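Side-chain contact in putative hemin storage protein (Bordetella bronchiseptica, PDB 6AU1), which cleaves deacetylated poly-beta-1,6-N-acetylglucosamine through its glycoside hydrolase domain, the part of the longer protein modelled here, and can thereby disrupt bacterial biofilms: residues E278-M281 against R282-A286. Numbering follows the deposited sequence.
With SO4 (sulfate ion), chain E; SO4 (sulfate ion), chain F.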
loop_
_atom_site.group_PDB
_atom_site.type_symbol
_atom_site.label_atom_id
_atom_site.label_comp_id
_atom_site.label_asym_id
_atom_site.label_seq_id
_atom_site.Cartn_x
_atom_site.Cartn_y
_atom_site.Cartn_z
ATOM N N GLU A 278 0.127 19.742 -13.082
ATOM C CA GLU A 278 0.954 19.288 -14.201
ATOM C C GLU A 278 2.433 19.467 -13.873
ATOM O O GLU A 278 3.243 18.565 -14.099
ATOM C CB GLU A 278 0.587 20.021 -15.496
ATOM C CG GLU A 278 -0.816 19.694 -15.983
ATOM C CD GLU A 278 -0.941 19.708 -17.495
ATOM O OE1 GLU A 278 -0.163 20.426 -18.161
ATOM O OE2 GLU A 278 -1.822 18.991 -18.017
ATOM N N GLN A 279 2.780 20.628 -13.326
ATOM C CA GLN A 279 4.140 20.865 -12.863
ATOM C C GLN A 279 4.518 19.849 -11.787
ATOM O O GLN A 279 5.631 19.318 -11.771
ATOM C CB GLN A 279 4.292 22.285 -12.311
ATOM C CG GLN A 279 5.698 22.586 -11.830
ATOM C CD GLN A 279 5.823 23.958 -11.196
ATOM O OE1 GLN A 279 5.133 24.270 -10.225
ATOM N NE2 GLN A 279 6.702 24.787 -11.746
ATOM N N TRP A 280 3.579 19.600 -10.880
ATOM C CA TRP A 280 3.788 18.668 -9.780
ATOM C C TRP A 280 4.191 17.291 -10.295
ATOM O O TRP A 280 5.157 16.692 -9.824
ATOM C CB TRP A 280 2.513 18.568 -8.941
ATOM C CG TRP A 280 2.645 17.824 -7.635
ATOM C CD1 TRP A 280 2.927 18.355 -6.411
ATOM C CD2 TRP A 280 2.453 16.419 -7.428
ATOM N NE1 TRP A 280 2.934 17.364 -5.454
ATOM C CE2 TRP A 280 2.650 16.167 -6.056
ATOM C CE3 TRP A 280 2.138 15.350 -8.274
ATOM C CZ2 TRP A 280 2.543 14.891 -5.509
ATOM C CZ3 TRP A 280 2.035 14.085 -7.734
ATOM C CH2 TRP A 280 2.231 13.865 -6.363
ATOM N N MET A 281 3.444 16.793 -11.273
ATOM C CA MET A 281 3.735 15.484 -11.840
ATOM C C MET A 281 5.077 15.495 -12.579
ATOM O O MET A 281 5.838 14.524 -12.527
ATOM C CB MET A 281 2.611 15.049 -12.782
ATOM C CG MET A 281 2.706 13.589 -13.195
ATOM S SD MET A 281 2.221 12.499 -11.834
ATOM C CE MET A 281 0.481 12.902 -11.679
ATOM N N ARG A 282 5.364 16.593 -13.269
ATOM C CA ARG A 282 6.648 16.754 -13.940
ATOM C C ARG A 282 7.803 16.666 -12.932
ATOM O O ARG A 282 8.783 15.950 -13.154
ATOM C CB ARG A 282 6.671 18.085 -14.703
ATOM C CG ARG A 282 7.711 18.184 -15.782
ATOM C CD ARG A 282 7.319 19.235 -16.833
ATOM N NE ARG A 282 6.957 20.531 -16.253
ATOM C CZ ARG A 282 5.739 21.068 -16.304
ATOM N NH1 ARG A 282 4.749 20.425 -16.909
ATOM N NH2 ARG A 282 5.510 22.254 -15.755
ATOM N N GLN A 283 7.672 17.369 -11.808
ATOM C CA GLN A 283 8.699 17.333 -10.770
ATOM C C GLN A 283 8.823 15.953 -10.124
ATOM O O GLN A 283 9.931 15.522 -9.792
ATOM C CB GLN A 283 8.414 18.387 -9.697
ATOM C CG GLN A 283 8.639 19.801 -10.182
ATOM C CD GLN A 283 8.146 20.844 -9.198
ATOM O OE1 GLN A 283 7.474 20.522 -8.220
ATOM N NE2 GLN A 283 8.466 22.105 -9.462
ATOM N N LEU A 284 7.697 15.269 -9.935
ATOM C CA LEU A 284 7.734 13.934 -9.338
ATOM C C LEU A 284 8.499 12.966 -10.241
ATOM O O LEU A 284 9.366 12.227 -9.776
ATOM C CB LEU A 284 6.320 13.406 -9.072
ATOM C CG LEU A 284 6.243 12.086 -8.287
ATOM C CD1 LEU A 284 6.617 12.298 -6.829
ATOM C CD2 LEU A 284 4.855 11.493 -8.406
ATOM N N VAL A 285 8.187 12.987 -11.534
ATOM C CA VAL A 285 8.877 12.127 -12.494
ATOM C C VAL A 285 10.377 12.436 -12.542
ATOM O O VAL A 285 11.206 11.523 -12.549
ATOM C CB VAL A 285 8.268 12.270 -13.910
ATOM C CG1 VAL A 285 9.099 11.523 -14.925
ATOM C CG2 VAL A 285 6.837 11.743 -13.906
ATOM N N ALA A 286 10.721 13.722 -12.552
ATOM C CA ALA A 286 12.122 14.137 -12.576
ATOM C C ALA A 286 12.864 13.600 -11.360
ATOM O O ALA A 286 14.013 13.165 -11.463
ATOM C CB ALA A 286 12.232 15.651 -12.634
HETATM S S SO4 E . 9.085 22.740 -14.074
HETATM O O1 SO4 E . 7.855 23.470 -14.371
HETATM O O2 SO4 E . 10.200 23.359 -14.781
HETATM O O3 SO4 E . 8.948 21.355 -14.516
HETATM O O4 SO4 E . 9.345 22.766 -12.636
HETATM S S SO4 F . -0.003 23.440 -14.066
HETATM O O1 SO4 F . -0.334 24.698 -13.404
HETATM O O2 SO4 F . -0.023 23.636 -15.514
HETATM O O3 SO4 F . 1.335 23.016 -13.667
HETATM O O4 SO4 F . -0.989 22.429 -13.689
#
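Arg282 lays its guanidinium back over the preceding turn of its own helix; one face of the group, toward its rim, lies against CA of Gln279, 3.5 Å from NH2. A bend in the chain at chi3 (51°) turns the edge of the group to a sulfate, probably from the crystallisation liquor. NE gives a hydrogen bond to sulfate O3 (2.8 Å), and NH2 gives a nearly straight one to O1 (172°). Gln279, extended beyond CG, brings its NE2 to the same O1 at 3.2 Å, so that oxygen is gripped twice. Gln283 adds a weak bond from NE2 to O4; its amide lies within 16° of parallel to that of Gln279, with NE2 3.7 Å from CD of Gln279. A second sulfate sits at the helix start, taking the backbone N-H groups of Glu278 and Gln279, where the helix dipole probably favours an anion. Round on the inner side, CD2 of Leu284 meets the Trp280 ring obliquely, 3.9 Å from CZ3. The helix itself is held by i to i+4 bonds from N of Arg282, Gln283, Leu284 and Val285 to O of Glu278, Gln279, Trp280 and Met281. Helix 277-290 lies in the connection between parallel strands 262-266 and 297-305 of the TIM-type barrel: Trp280 and Leu284 pack on helix 238-241, while Met281 and Val285 face helix 314-326.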